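PDB 5KYO: Cyp101j2 from Sphingobium yanoikuyae, which is a heme-containing cytochrome P450 monooxygenase associated with the hydroxylation of the monoterpene 1,8-cineole. Local coordinates for residues A[200-205]-A[219-224]; A[156-161]-A[397-402]; A[41-46]-A[330-335]; A[193-198]-A[223-228]. One frame throughout, in Å; residues are numbered along the deposited sequence. Where two conformers were deposited one is given.

Interaction 1: residues A[200-205]-A[219-224]; sequences KHLADQ and TKQFRE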
loop_
_atom_site.group_PDB
_atom_site.type_symbol
_atom_site.label_atom_id
_atom_site.label_comp_id
_atom_site.label_asym_id
_atom_site.label_seq_id
_atom_site.Cartn_x
_atom_site.Cartn_y
_atom_site.Cartn_z
ATOM N N LYS A 200 -9.057 -15.393 1.926
ATOM C CA LYS A 200 -7.674 -15.158 2.335
ATOM C C LYS A 200 -6.697 -15.929 1.454
ATOM O O LYS A 200 -5.672 -15.388 1.043
ATOM C CB LYS A 200 -7.457 -15.544 3.798
ATOM C CG LYS A 200 -6.035 -15.290 4.278
ATOM C CD LYS A 200 -5.792 -15.887 5.652
ATOM C CE LYS A 200 -4.391 -15.562 6.142
ATOM N NZ LYS A 200 -3.377 -15.866 5.100
ATOM N N HIS A 201 -7.021 -17.187 1.168
ATOM C CA HIS A 201 -6.191 -18.044 0.332
ATOM C C HIS A 201 -6.055 -17.490 -1.083
ATOM O O HIS A 201 -4.951 -17.452 -1.624
ATOM C CB HIS A 201 -6.762 -19.466 0.284
ATOM C CG HIS A 201 -6.015 -20.392 -0.621
ATOM N ND1 HIS A 201 -4.647 -20.549 -0.562
ATOM C CD2 HIS A 201 -6.445 -21.212 -1.608
ATOM C CE1 HIS A 201 -4.266 -21.422 -1.478
ATOM N NE2 HIS A 201 -5.338 -21.840 -2.124
ATOM N N LEU A 202 -7.165 -17.050 -1.674
ATOM C CA LEU A 202 -7.124 -16.472 -3.015
ATOM C C LEU A 202 -6.319 -15.186 -3.080
ATOM O O LEU A 202 -5.482 -15.006 -3.971
ATOM C CB LEU A 202 -8.544 -16.210 -3.526
ATOM C CG LEU A 202 -9.368 -17.484 -3.692
ATOM C CD1 LEU A 202 -10.753 -17.091 -4.090
ATOM C CD2 LEU A 202 -8.737 -18.389 -4.732
ATOM N N ALA A 203 -6.539 -14.300 -2.115
ATOM C CA ALA A 203 -5.788 -13.048 -2.087
ATOM C C ALA A 203 -4.275 -13.284 -1.870
ATOM O O ALA A 203 -3.447 -12.579 -2.446
ATOM C CB ALA A 203 -6.340 -12.122 -1.009
ATOM N N ASP A 204 -3.928 -14.269 -1.055
ATOM C CA ASP A 204 -2.520 -14.589 -0.804
ATOM C C ASP A 204 -1.866 -15.125 -2.078
ATOM O O ASP A 204 -0.802 -14.669 -2.486
ATOM C CB ASP A 204 -2.393 -15.607 0.331
ATOM N N GLN A 205 -2.526 -16.076 -2.728
ATOM C CA GLN A 205 -1.966 -16.671 -3.937
ATOM C C GLN A 205 -2.015 -15.728 -5.133
ATOM O O GLN A 205 -1.305 -15.926 -6.120
ATOM C CB GLN A 205 -2.689 -17.975 -4.271
ATOM C CG GLN A 205 -2.483 -19.054 -3.212
ATOM C CD GLN A 205 -1.015 -19.329 -2.931
ATOM O OE1 GLN A 205 -0.616 -19.517 -1.775
ATOM N NE2 GLN A 205 -0.201 -19.356 -3.987
ATOM N N THR A 219 -7.299 -15.975 -10.710
ATOM C CA THR A 219 -8.219 -14.952 -11.169
ATOM C C THR A 219 -9.548 -15.572 -11.554
ATOM O O THR A 219 -10.605 -15.027 -11.234
ATOM C CB THR A 219 -7.638 -14.186 -12.343
ATOM O OG1 THR A 219 -6.369 -13.641 -11.952
ATOM C CG2 THR A 219 -8.574 -13.055 -12.743
ATOM N N LYS A 220 -9.485 -16.727 -12.215
ATOM C CA LYS A 220 -10.700 -17.466 -12.567
ATOM C C LYS A 220 -11.452 -17.887 -11.304
ATOM O O LYS A 220 -12.687 -17.834 -11.260
ATOM C CB LYS A 220 -10.372 -18.698 -13.415
ATOM C CG LYS A 220 -11.617 -19.520 -13.798
ATOM C CD LYS A 220 -11.246 -20.796 -14.534
ATOM C CE LYS A 220 -11.516 -22.043 -13.692
ATOM N NZ LYS A 220 -10.750 -22.049 -12.404
ATOM N N GLN A 221 -10.712 -18.302 -10.276
ATOM C CA GLN A 221 -11.336 -18.691 -9.005
ATOM C C GLN A 221 -11.993 -17.487 -8.312
ATOM O O GLN A 221 -13.075 -17.621 -7.711
ATOM C CB GLN A 221 -10.307 -19.349 -8.066
ATOM C CG GLN A 221 -9.928 -20.785 -8.442
ATOM C CD GLN A 221 -9.086 -21.473 -7.372
ATOM O OE1 GLN A 221 -9.267 -21.245 -6.178
ATOM N NE2 GLN A 221 -8.160 -22.318 -7.802
ATOM N N PHE A 222 -11.337 -16.324 -8.389
ATOM C CA PHE A 222 -11.931 -15.072 -7.928
ATOM C C PHE A 222 -13.270 -14.797 -8.623
ATOM O O PHE A 222 -14.265 -14.474 -7.973
ATOM C CB PHE A 222 -10.985 -13.890 -8.170
ATOM C CG PHE A 222 -10.146 -13.511 -6.971
ATOM C CD1 PHE A 222 -10.703 -13.443 -5.706
ATOM C CD2 PHE A 222 -8.806 -13.209 -7.124
ATOM C CE1 PHE A 222 -9.950 -13.085 -4.602
ATOM C CE2 PHE A 222 -8.040 -12.859 -6.012
ATOM C CZ PHE A 222 -8.612 -12.804 -4.760
ATOM N N ARG A 223 -13.290 -14.913 -9.946
ATOM C CA ARG A 223 -14.510 -14.625 -10.690
ATOM C C ARG A 223 -15.600 -15.655 -10.433
ATOM O O ARG A 223 -16.768 -15.293 -10.349
ATOM C CB ARG A 223 -14.219 -14.537 -12.180
ATOM C CG ARG A 223 -13.323 -13.397 -12.537
ATOM C CD ARG A 223 -13.186 -13.305 -14.027
ATOM N NE ARG A 223 -12.089 -12.453 -14.443
ATOM C CZ ARG A 223 -12.103 -11.124 -14.418
ATOM N NH1 ARG A 223 -13.176 -10.475 -13.976
ATOM N NH2 ARG A 223 -11.029 -10.449 -14.830
ATOM N N GLU A 224 -15.224 -16.926 -10.305
ATOM C CA GLU A 224 -16.190 -17.986 -10.030
ATOM C C GLU A 224 -16.853 -17.787 -8.668
ATOM O O GLU A 224 -18.017 -18.168 -8.448
ATOM C CB GLU A 224 -15.501 -19.349 -10.105
ATOM C CG GLU A 224 -15.209 -19.777 -11.535
ATOM C CD GLU A 224 -14.399 -21.054 -11.609
ATOM O OE1 GLU A 224 -13.798 -21.449 -10.589
ATOM O OE2 GLU A 224 -14.366 -21.666 -12.691
#

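Interaction 2: residues A[156-161]-A[397-402]; sequences LAVSLI and FARIPE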
loop_
_atom_site.group_PDB
_atom_site.type_symbol
_atom_site.label_atom_id
_atom_site.label_comp_id
_atom_site.label_asym_id
_atom_site.label_seq_id
_atom_site.Cartn_x
_atom_site.Cartn_y
_atom_site.Cartn_z
ATOM N N LEU A 156 -13.365 -6.412 15.848
ATOM C CA LEU A 156 -12.327 -7.342 15.402
ATOM C C LEU A 156 -10.999 -7.132 16.149
ATOM O O LEU A 156 -10.422 -8.082 16.659
ATOM C CB LEU A 156 -12.106 -7.205 13.909
ATOM C CG LEU A 156 -11.145 -8.216 13.283
ATOM C CD1 LEU A 156 -11.479 -9.637 13.737
ATOM C CD2 LEU A 156 -11.191 -8.101 11.762
ATOM N N ALA A 157 -10.538 -5.883 16.185
ATOM C CA ALA A 157 -9.363 -5.498 16.957
ATOM C C ALA A 157 -9.482 -5.949 18.389
ATOM O O ALA A 157 -8.572 -6.554 18.927
ATOM C CB ALA A 157 -9.162 -3.996 16.899
ATOM N N VAL A 158 -10.616 -5.652 19.023
ATOM C CA VAL A 158 -10.808 -6.010 20.425
ATOM C C VAL A 158 -10.729 -7.516 20.630
ATOM O O VAL A 158 -10.094 -7.983 21.565
ATOM C CB VAL A 158 -12.182 -5.491 20.970
ATOM C CG1 VAL A 158 -12.539 -6.149 22.293
ATOM C CG2 VAL A 158 -12.178 -3.972 21.101
ATOM N N SER A 159 -11.385 -8.278 19.750
ATOM C CA SER A 159 -11.421 -9.727 19.892
ATOM C C SER A 159 -10.020 -10.311 19.739
ATOM O O SER A 159 -9.627 -11.211 20.480
ATOM C CB SER A 159 -12.398 -10.352 18.881
ATOM O OG SER A 159 -11.891 -10.335 17.552
ATOM N N LEU A 160 -9.260 -9.780 18.799
ATOM C CA LEU A 160 -7.916 -10.283 18.584
ATOM C C LEU A 160 -7.022 -9.969 19.777
ATOM O O LEU A 160 -6.301 -10.836 20.249
ATOM C CB LEU A 160 -7.325 -9.702 17.298
ATOM C CG LEU A 160 -8.084 -10.127 16.022
ATOM C CD1 LEU A 160 -7.696 -9.247 14.856
ATOM C CD2 LEU A 160 -7.779 -11.580 15.695
ATOM N N ILE A 161 -7.083 -8.736 20.263
ATOM C CA ILE A 161 -6.241 -8.327 21.391
ATOM C C ILE A 161 -6.595 -9.103 22.643
ATOM O O ILE A 161 -5.708 -9.540 23.370
ATOM C CB ILE A 161 -6.379 -6.808 21.667
ATOM C CG1 ILE A 161 -5.848 -6.008 20.457
ATOM C CG2 ILE A 161 -5.724 -6.430 22.995
ATOM C CD1 ILE A 161 -6.302 -4.566 20.423
ATOM N N PHE A 397 -3.930 0.603 22.798
ATOM C CA PHE A 397 -3.408 1.342 23.950
ATOM C C PHE A 397 -4.346 1.287 25.164
ATOM O O PHE A 397 -3.897 1.443 26.293
ATOM C CB PHE A 397 -3.104 2.793 23.573
ATOM C CG PHE A 397 -1.727 2.964 22.987
ATOM C CD1 PHE A 397 -0.611 2.957 23.807
ATOM C CD2 PHE A 397 -1.555 3.053 21.619
ATOM C CE1 PHE A 397 0.658 3.097 23.268
ATOM C CE2 PHE A 397 -0.292 3.177 21.067
ATOM C CZ PHE A 397 0.813 3.197 21.879
ATOM N N ALA A 398 -5.632 1.027 24.945
ATOM C CA ALA A 398 -6.536 0.848 26.079
ATOM C C ALA A 398 -6.198 -0.417 26.871
ATOM O O ALA A 398 -6.407 -0.456 28.095
ATOM C CB ALA A 398 -7.988 0.796 25.625
ATOM N N ARG A 399 -5.694 -1.433 26.172
ATOM C CA ARG A 399 -5.537 -2.783 26.708
ATOM C C ARG A 399 -4.098 -3.226 26.997
ATOM O O ARG A 399 -3.865 -3.961 27.950
ATOM C CB ARG A 399 -6.178 -3.806 25.744
ATOM C CG ARG A 399 -7.689 -3.595 25.571
ATOM C CD ARG A 399 -8.352 -4.443 24.476
ATOM N NE ARG A 399 -9.813 -4.396 24.675
ATOM C CZ ARG A 399 -10.552 -3.369 24.289
ATOM N NH1 ARG A 399 -9.955 -2.359 23.671
ATOM N NH2 ARG A 399 -11.869 -3.332 24.519
ATOM N N ILE A 400 -3.164 -2.830 26.136
ATOM C CA ILE A 400 -1.734 -3.115 26.280
ATOM C C ILE A 400 -0.969 -1.806 26.095
ATOM O O ILE A 400 -0.400 -1.547 25.039
ATOM C CB ILE A 400 -1.259 -4.190 25.253
ATOM C CG1 ILE A 400 -2.171 -5.430 25.323
ATOM C CG2 ILE A 400 0.204 -4.578 25.484
ATOM C CD1 ILE A 400 -2.043 -6.390 24.134
ATOM N N PRO A 401 -0.979 -0.956 27.143
ATOM C CA PRO A 401 -0.376 0.373 27.072
ATOM C C PRO A 401 1.127 0.271 26.885
ATOM O O PRO A 401 1.696 1.132 26.206
ATOM C CB PRO A 401 -0.725 1.001 28.426
ATOM C CG PRO A 401 -1.047 -0.162 29.330
ATOM C CD PRO A 401 -1.669 -1.185 28.424
ATOM N N GLU A 402 1.732 -0.771 27.455
ATOM C CA GLU A 402 3.186 -0.865 27.544
ATOM C C GLU A 402 3.692 -2.209 27.015
ATOM O O GLU A 402 3.305 -3.280 27.474
ATOM C CB GLU A 402 3.655 -0.633 28.985
ATOM C CG GLU A 402 5.183 -0.914 29.243
ATOM C CD GLU A 402 6.137 0.114 28.644
ATOM O OE1 GLU A 402 5.685 1.186 28.216
ATOM O OE2 GLU A 402 7.372 -0.158 28.603
#

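Interaction 3: residues A[41-46]-A[330-335]; sequences ADRVFD and EGVLLK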
loop_
_atom_site.group_PDB
_atom_site.type_symbol
_atom_site.label_atom_id
_atom_site.label_comp_id
_atom_site.label_asym_id
_atom_site.label_seq_id
_atom_site.Cartn_x
_atom_site.Cartn_y
_atom_site.Cartn_z
ATOM N N ALA A 41 26.053 4.996 -19.009
ATOM C CA ALA A 41 26.585 4.159 -17.942
ATOM C C ALA A 41 26.829 4.986 -16.681
ATOM O O ALA A 41 27.069 4.445 -15.604
ATOM C CB ALA A 41 27.866 3.475 -18.397
ATOM N N ASP A 42 26.765 6.305 -16.832
ATOM C CA ASP A 42 26.869 7.226 -15.711
ATOM C C ASP A 42 25.635 7.141 -14.805
ATOM O O ASP A 42 25.676 7.562 -13.648
ATOM C CB ASP A 42 27.049 8.656 -16.223
ATOM C CG ASP A 42 27.454 9.625 -15.127
ATOM O OD1 ASP A 42 27.949 9.163 -14.076
ATOM O OD2 ASP A 42 27.295 10.850 -15.326
ATOM N N ARG A 43 24.540 6.597 -15.329
ATOM C CA ARG A 43 23.303 6.498 -14.553
ATOM C C ARG A 43 22.985 5.074 -14.100
ATOM O O ARG A 43 21.890 4.802 -13.612
ATOM C CB ARG A 43 22.131 7.057 -15.360
ATOM C CG ARG A 43 22.379 8.482 -15.833
ATOM C CD ARG A 43 21.132 9.328 -15.731
ATOM N NE ARG A 43 21.326 10.663 -16.293
ATOM C CZ ARG A 43 20.416 11.626 -16.242
ATOM N NH1 ARG A 43 19.253 11.402 -15.649
ATOM N NH2 ARG A 43 20.666 12.813 -16.775
ATOM N N VAL A 44 23.953 4.174 -14.244
ATOM C CA VAL A 44 23.799 2.778 -13.829
ATOM C C VAL A 44 24.023 2.573 -12.317
ATOM O O VAL A 44 24.985 3.115 -11.757
ATOM C CB VAL A 44 24.771 1.885 -14.623
ATOM C CG1 VAL A 44 24.711 0.451 -14.134
ATOM C CG2 VAL A 44 24.438 1.964 -16.096
ATOM N N PHE A 45 23.137 1.803 -11.670
ATOM C CA PHE A 45 23.234 1.524 -10.233
ATOM C C PHE A 45 22.560 0.186 -9.900
ATOM O O PHE A 45 21.756 -0.317 -10.682
ATOM C CB PHE A 45 22.673 2.726 -9.435
ATOM C CG PHE A 45 21.173 2.745 -9.268
ATOM C CD1 PHE A 45 20.593 2.926 -8.013
ATOM C CD2 PHE A 45 20.345 2.559 -10.361
ATOM C CE1 PHE A 45 19.233 2.968 -7.868
ATOM C CE2 PHE A 45 18.994 2.595 -10.214
ATOM C CZ PHE A 45 18.428 2.793 -8.971
ATOM N N ASP A 46 22.957 -0.409 -8.777
ATOM C CA ASP A 46 22.641 -1.803 -8.457
ATOM C C ASP A 46 21.421 -1.909 -7.559
ATOM O O ASP A 46 21.533 -2.091 -6.342
ATOM C CB ASP A 46 23.868 -2.474 -7.816
ATOM C CG ASP A 46 23.661 -3.963 -7.526
ATOM O OD1 ASP A 46 22.632 -4.531 -7.954
ATOM O OD2 ASP A 46 24.545 -4.575 -6.884
ATOM N N GLU A 330 14.787 14.390 -18.041
ATOM C CA GLU A 330 15.918 14.359 -17.118
ATOM C C GLU A 330 17.270 14.170 -17.805
ATOM O O GLU A 330 18.173 13.536 -17.251
ATOM C CB GLU A 330 15.707 13.262 -16.073
ATOM C CG GLU A 330 14.639 13.606 -15.037
ATOM C CD GLU A 330 15.040 14.777 -14.164
ATOM O OE1 GLU A 330 16.030 14.650 -13.414
ATOM O OE2 GLU A 330 14.375 15.829 -14.231
ATOM N N GLY A 331 17.401 14.727 -19.008
ATOM C CA GLY A 331 18.673 14.730 -19.711
ATOM C C GLY A 331 19.002 13.415 -20.386
ATOM O O GLY A 331 20.112 13.218 -20.887
ATOM N N VAL A 332 18.045 12.500 -20.393
ATOM C CA VAL A 332 18.220 11.253 -21.124
ATOM C C VAL A 332 17.066 11.044 -22.089
ATOM O O VAL A 332 16.074 11.775 -22.057
ATOM C CB VAL A 332 18.324 10.028 -20.184
ATOM C CG1 VAL A 332 19.536 10.143 -19.298
ATOM C CG2 VAL A 332 17.046 9.860 -19.350
ATOM N N LEU A 333 17.214 10.053 -22.960
ATOM C CA LEU A 333 16.145 9.673 -23.868
ATOM C C LEU A 333 15.419 8.446 -23.340
ATOM O O LEU A 333 15.992 7.354 -23.258
ATOM C CB LEU A 333 16.686 9.392 -25.274
ATOM C CG LEU A 333 15.618 9.053 -26.321
ATOM C CD1 LEU A 333 14.686 10.236 -26.559
ATOM C CD2 LEU A 333 16.253 8.587 -27.627
ATOM N N LEU A 334 14.155 8.634 -22.977
ATOM C CA LEU A 334 13.304 7.529 -22.566
ATOM C C LEU A 334 12.624 6.894 -23.768
ATOM O O LEU A 334 11.717 7.483 -24.357
ATOM C CB LEU A 334 12.238 8.001 -21.578
ATOM C CG LEU A 334 12.715 8.740 -20.338
ATOM C CD1 LEU A 334 11.515 8.978 -19.421
ATOM C CD2 LEU A 334 13.799 7.931 -19.660
ATOM N N LYS A 335 13.053 5.687 -24.120
ATOM C CA LYS A 335 12.479 4.988 -25.258
ATOM C C LYS A 335 11.035 4.622 -24.958
ATOM O O LYS A 335 10.656 4.479 -23.794
ATOM C CB LYS A 335 13.291 3.734 -25.590
ATOM C CG LYS A 335 14.646 3.998 -26.242
ATOM C CD LYS A 335 15.308 2.683 -26.676
ATOM C CE LYS A 335 16.597 2.932 -27.462
ATOM N NZ LYS A 335 17.362 1.679 -27.736
HETATM O O HOH W 1 18.326 13.158 -13.679
#

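Interaction 4: residues A[193-198]-A[223-228]; sequences VEDLPK and REYLRP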
loop_
_atom_site.group_PDB
_atom_site.type_symbol
_atom_site.label_atom_id
_atom_site.label_comp_id
_atom_site.label_asym_id
_atom_site.label_seq_id
_atom_site.Cartn_x
_atom_site.Cartn_y
_atom_site.Cartn_z
ATOM N N VAL A 193 -19.099 -14.577 6.539
ATOM C CA VAL A 193 -17.834 -14.747 7.251
ATOM C C VAL A 193 -17.276 -16.160 7.105
ATOM O O VAL A 193 -16.066 -16.368 7.234
ATOM C CB VAL A 193 -17.960 -14.397 8.769
ATOM C CG1 VAL A 193 -18.391 -12.955 8.948
ATOM C CG2 VAL A 193 -18.928 -15.330 9.479
ATOM N N GLU A 194 -18.137 -17.131 6.796
ATOM C CA GLU A 194 -17.659 -18.496 6.557
ATOM C C GLU A 194 -16.671 -18.573 5.392
ATOM O O GLU A 194 -15.875 -19.503 5.316
ATOM C CB GLU A 194 -18.833 -19.455 6.290
ATOM C CG GLU A 194 -19.629 -19.825 7.525
ATOM C CD GLU A 194 -20.604 -18.745 7.925
ATOM O OE1 GLU A 194 -21.012 -17.954 7.047
ATOM O OE2 GLU A 194 -20.967 -18.691 9.119
ATOM N N ASP A 195 -16.717 -17.595 4.491
ATOM C CA ASP A 195 -15.841 -17.612 3.315
ATOM C C ASP A 195 -14.458 -16.979 3.545
ATOM O O ASP A 195 -13.677 -16.854 2.606
ATOM C CB ASP A 195 -16.501 -16.892 2.137
ATOM C CG ASP A 195 -17.732 -17.624 1.608
ATOM O OD1 ASP A 195 -17.874 -18.831 1.889
ATOM O OD2 ASP A 195 -18.545 -16.994 0.900
ATOM N N LEU A 196 -14.162 -16.559 4.765
ATOM C CA LEU A 196 -12.873 -15.908 5.023
ATOM C C LEU A 196 -11.644 -16.738 4.609
ATOM O O LEU A 196 -10.759 -16.200 3.954
ATOM C CB LEU A 196 -12.761 -15.529 6.495
ATOM C CG LEU A 196 -11.413 -14.944 6.948
ATOM C CD1 LEU A 196 -11.171 -13.581 6.286
ATOM C CD2 LEU A 196 -11.505 -14.840 8.427
ATOM N N PRO A 197 -11.565 -18.032 4.997
ATOM C CA PRO A 197 -10.367 -18.781 4.596
ATOM C C PRO A 197 -10.223 -18.883 3.083
ATOM O O PRO A 197 -9.130 -18.763 2.554
ATOM C CB PRO A 197 -10.597 -20.175 5.199
ATOM C CG PRO A 197 -11.526 -19.959 6.302
ATOM C CD PRO A 197 -12.431 -18.843 5.875
ATOM N N LYS A 198 -11.338 -19.105 2.395
ATOM C CA LYS A 198 -11.289 -19.194 0.947
ATOM C C LYS A 198 -10.765 -17.879 0.357
ATOM O O LYS A 198 -9.862 -17.884 -0.493
ATOM C CB LYS A 198 -12.676 -19.537 0.388
ATOM C CG LYS A 198 -12.621 -19.996 -1.043
ATOM C CD LYS A 198 -13.995 -20.308 -1.580
ATOM C CE LYS A 198 -14.008 -20.058 -3.052
ATOM N NZ LYS A 198 -13.514 -18.683 -3.322
ATOM N N ARG A 223 -13.290 -14.913 -9.946
ATOM C CA ARG A 223 -14.510 -14.625 -10.690
ATOM C C ARG A 223 -15.600 -15.655 -10.433
ATOM O O ARG A 223 -16.768 -15.293 -10.349
ATOM C CB ARG A 223 -14.219 -14.537 -12.180
ATOM C CG ARG A 223 -13.323 -13.397 -12.537
ATOM C CD ARG A 223 -13.186 -13.305 -14.027
ATOM N NE ARG A 223 -12.089 -12.453 -14.443
ATOM C CZ ARG A 223 -12.103 -11.124 -14.418
ATOM N NH1 ARG A 223 -13.176 -10.475 -13.976
ATOM N NH2 ARG A 223 -11.029 -10.449 -14.830
ATOM N N GLU A 224 -15.224 -16.926 -10.305
ATOM C CA GLU A 224 -16.190 -17.986 -10.030
ATOM C C GLU A 224 -16.853 -17.787 -8.668
ATOM O O GLU A 224 -18.017 -18.168 -8.448
ATOM C CB GLU A 224 -15.501 -19.349 -10.105
ATOM C CG GLU A 224 -15.209 -19.777 -11.535
ATOM C CD GLU A 224 -14.399 -21.054 -11.609
ATOM O OE1 GLU A 224 -13.798 -21.449 -10.589
ATOM O OE2 GLU A 224 -14.366 -21.666 -12.691
ATOM N N TYR A 225 -16.116 -17.168 -7.758
ATOM C CA TYR A 225 -16.650 -16.847 -6.440
ATOM C C TYR A 225 -17.529 -15.586 -6.457
ATOM O O TYR A 225 -18.604 -15.560 -5.859
ATOM C CB TYR A 225 -15.502 -16.678 -5.426
ATOM C CG TYR A 225 -16.015 -16.236 -4.076
ATOM C CD1 TYR A 225 -16.493 -17.156 -3.158
ATOM C CD2 TYR A 225 -16.040 -14.887 -3.729
ATOM C CE1 TYR A 225 -16.997 -16.743 -1.928
ATOM C CE2 TYR A 225 -16.530 -14.473 -2.517
ATOM C CZ TYR A 225 -17.014 -15.401 -1.619
ATOM O OH TYR A 225 -17.490 -14.977 -0.394
ATOM N N LEU A 226 -17.079 -14.557 -7.176
ATOM C CA LEU A 226 -17.704 -13.234 -7.135
ATOM C C LEU A 226 -18.889 -13.057 -8.068
ATOM O O LEU A 226 -19.809 -12.290 -7.763
ATOM C CB LEU A 226 -16.679 -12.152 -7.470
ATOM C CG LEU A 226 -15.544 -11.870 -6.471
ATOM C CD1 LEU A 226 -14.579 -10.887 -7.098
ATOM C CD2 LEU A 226 -16.082 -11.345 -5.129
ATOM N N ARG A 227 -18.861 -13.721 -9.219
ATOM C CA ARG A 227 -19.916 -13.505 -10.192
ATOM C C ARG A 227 -21.310 -13.902 -9.668
ATOM O O ARG A 227 -22.265 -13.167 -9.902
ATOM C CB ARG A 227 -19.605 -14.240 -11.495
ATOM C CG ARG A 227 -20.501 -13.761 -12.632
ATOM C CD ARG A 227 -19.985 -14.194 -13.976
ATOM N NE ARG A 227 -18.721 -13.540 -14.305
ATOM C CZ ARG A 227 -17.912 -13.943 -15.274
ATOM N NH1 ARG A 227 -18.238 -15.002 -16.011
ATOM N NH2 ARG A 227 -16.780 -13.288 -15.507
ATOM N N PRO A 228 -21.446 -15.051 -8.966
ATOM C CA PRO A 228 -22.801 -15.327 -8.480
ATOM C C PRO A 228 -23.291 -14.284 -7.491
ATOM O O PRO A 228 -24.492 -14.032 -7.432
ATOM C CB PRO A 228 -22.670 -16.691 -7.791
ATOM C CG PRO A 228 -21.455 -17.304 -8.386
ATOM C CD PRO A 228 -20.529 -16.164 -8.666
#

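Interaction 1: residues A[200-205]-A[219-224]
Leu202 lies between the ring of Phe222 and the amide of Gln221, and its CB and both methyls each meet one of them. CB sits over one face of the Phe222 ring, 3.9 Å from its centroid, a CH-pi contact. With CG anti to the carbonyl carbon (chi1 -64°), chi2 of 176° sends CD1 along the ring, 4.0 Å from Phe222 CD1, and CD2 to Gln221, where it lies 3.8 Å from CB and, in close van der Waals contact, 3.2 Å from OE1. Ala203 meets the ring through its backbone N, 3.7 Å from Phe222 CZ, its CB standing off at 4.4 Å from the same atom. Segments 200-205 and 219-224 run roughly antiparallel, their axes approaching to 10.1 Å at 149°. They belong to helices 196-206 and 215-235, the F and G helices of the P450 fold, and helix 257-270 backs them: its Leu268 touches both Ala203 and Phe222, and Ile265 also packs on the Phe222 ring.

Interaction 2: residues A[156-161]-A[397-402]
Val158 and Ile161 form an apolar platform for the long side chain of Arg399, a partly buried contact between the D and L helices of the cytochrome P450 fold. The first two residues lie on helix 149-164, while Arg399 lies near the C-terminal part of helix 382-399, the one that follows the cysteine-containing heme-binding loop. An extended chain from CG to NE (chi2 172°) carries the arginine across both aliphatic residues at about a right angle. Over Ile161 it is the methylene that touches, CD resting 3.6 Å from CG2 of the isoleucine, with Arg399 CB 3.8 Å from the same methyl. Farther out, the guanidinium lays one face on Val158: CG2 stands 3.3 Å above the plane, offset toward the rim and 3.5 Å from NH2 of Arg399, and CG1 of the valine comes within 3.7 Å of that nitrogen. The charge itself is met outside the two segments, NH1 pairing with Glu395 one turn back on its own helix and NE with Glu162, just beyond Ile161. These two carboxylates probably fix the rotation of the guanidinium while the valine supports it from one side. Trp396 and Phe176 also pack on Ile161. Beside the arginine chain, Ile161 CG2 also meets Ile400 CD1, 3.9 Å away.

Interaction 3: residues A[41-46]-A[330-335]
Arg43 bends at chi2 (-140°) and then runs straight, which brings its guanidinium against the Glu330 carbonyl and a methyl of Val332. Both terminal nitrogens share the one oxygen: NH2 donates to Glu330 O at 2.6 Å, with an N-H...O angle of 131°, and NH1 adds a weak bond to the same atom at 2.9 Å. NH2 approaches in the plane of the carbonyl group, while the oxygen lies 26° out of the guanidinium plane. Val332 CG1 covers one face, 3.5 Å above its centre. Glu330 folds back at chi2, and a water bridges its OE1 to Arg43 NH1, weakly at the arginine end; NH1 also makes a weak hydrogen bond to Leu74 O. A leucine replacing Arg43 would probably leave the Glu330 carbonyl and the water without these donors. Residues 330-331 form the type I' turn of the hairpin 327-329/332-334. Strand 74-77 flanks it: Leu74 touches Glu330 and Val332, Trp76 bonds to the Arg43 backbone, and Trp84 of strand 83-86 packs on Val332.

Interaction 4: residues A[193-198]-A[223-228]
Lys198 and Tyr225 have the nearest CA atoms of the two segments, yet these stand 9.4 Å apart, so the gap is bridged by side chains, chiefly the tyrosine. Tyr225 points its ring across, its CG anti to the backbone N (chi1 175°), and the hydroxyl donates a short hydrogen bond to OD2 of Asp195, 2.6 Å from OH. The carboxylate receives it on the anti side, 25° out of its own plane, while OD2 lies in the plane of the ring, at its edge, and approaches CE1 of Tyr225 to 3.2 Å; the two flat groups are turned 81° apart. The opposing elements are the F and G helices of the P450 fold, helix 196-206 with the 3-10 turn 193-195 that leads into it and helix 215-235. Lys198 reaches over at the other end of the ring, bent at its last torsion, and brings NZ obliquely to within 3.4 Å of Tyr225 CD1 and 3.5 Å of Tyr225 CB. A phenylalanine in place of Tyr225 would probably still pack beside the lysine but would leave Asp195 OD2 without its hydroxyl donor and free the carboxylate to turn. Leu191, in the loop before the 3-10 turn, also touches the tyrosine. Two residues to either side of it along the same helix, Arg223 and Arg227 lean toward helix 257-270, where both form salt bridges with Glu261.

Interactions 1 and 4 are two levels of one helix pair: their centres are 8 Å apart, they share Arg223 and Glu224, and the buried apolar level gives way to a polar one at the surface. In interaction 1 the Ala203 side chain is about 12 Å from the heme, consistent with the F and G helices forming part of the roof over a P450 active site. Interaction 2 comes within about 7 Å of interaction 4, nearest atoms, without touching. Interaction 3 belongs to the far side, its centre 49 Å from that of interaction 2 across the chain's centre, and the two alternate along the sequence.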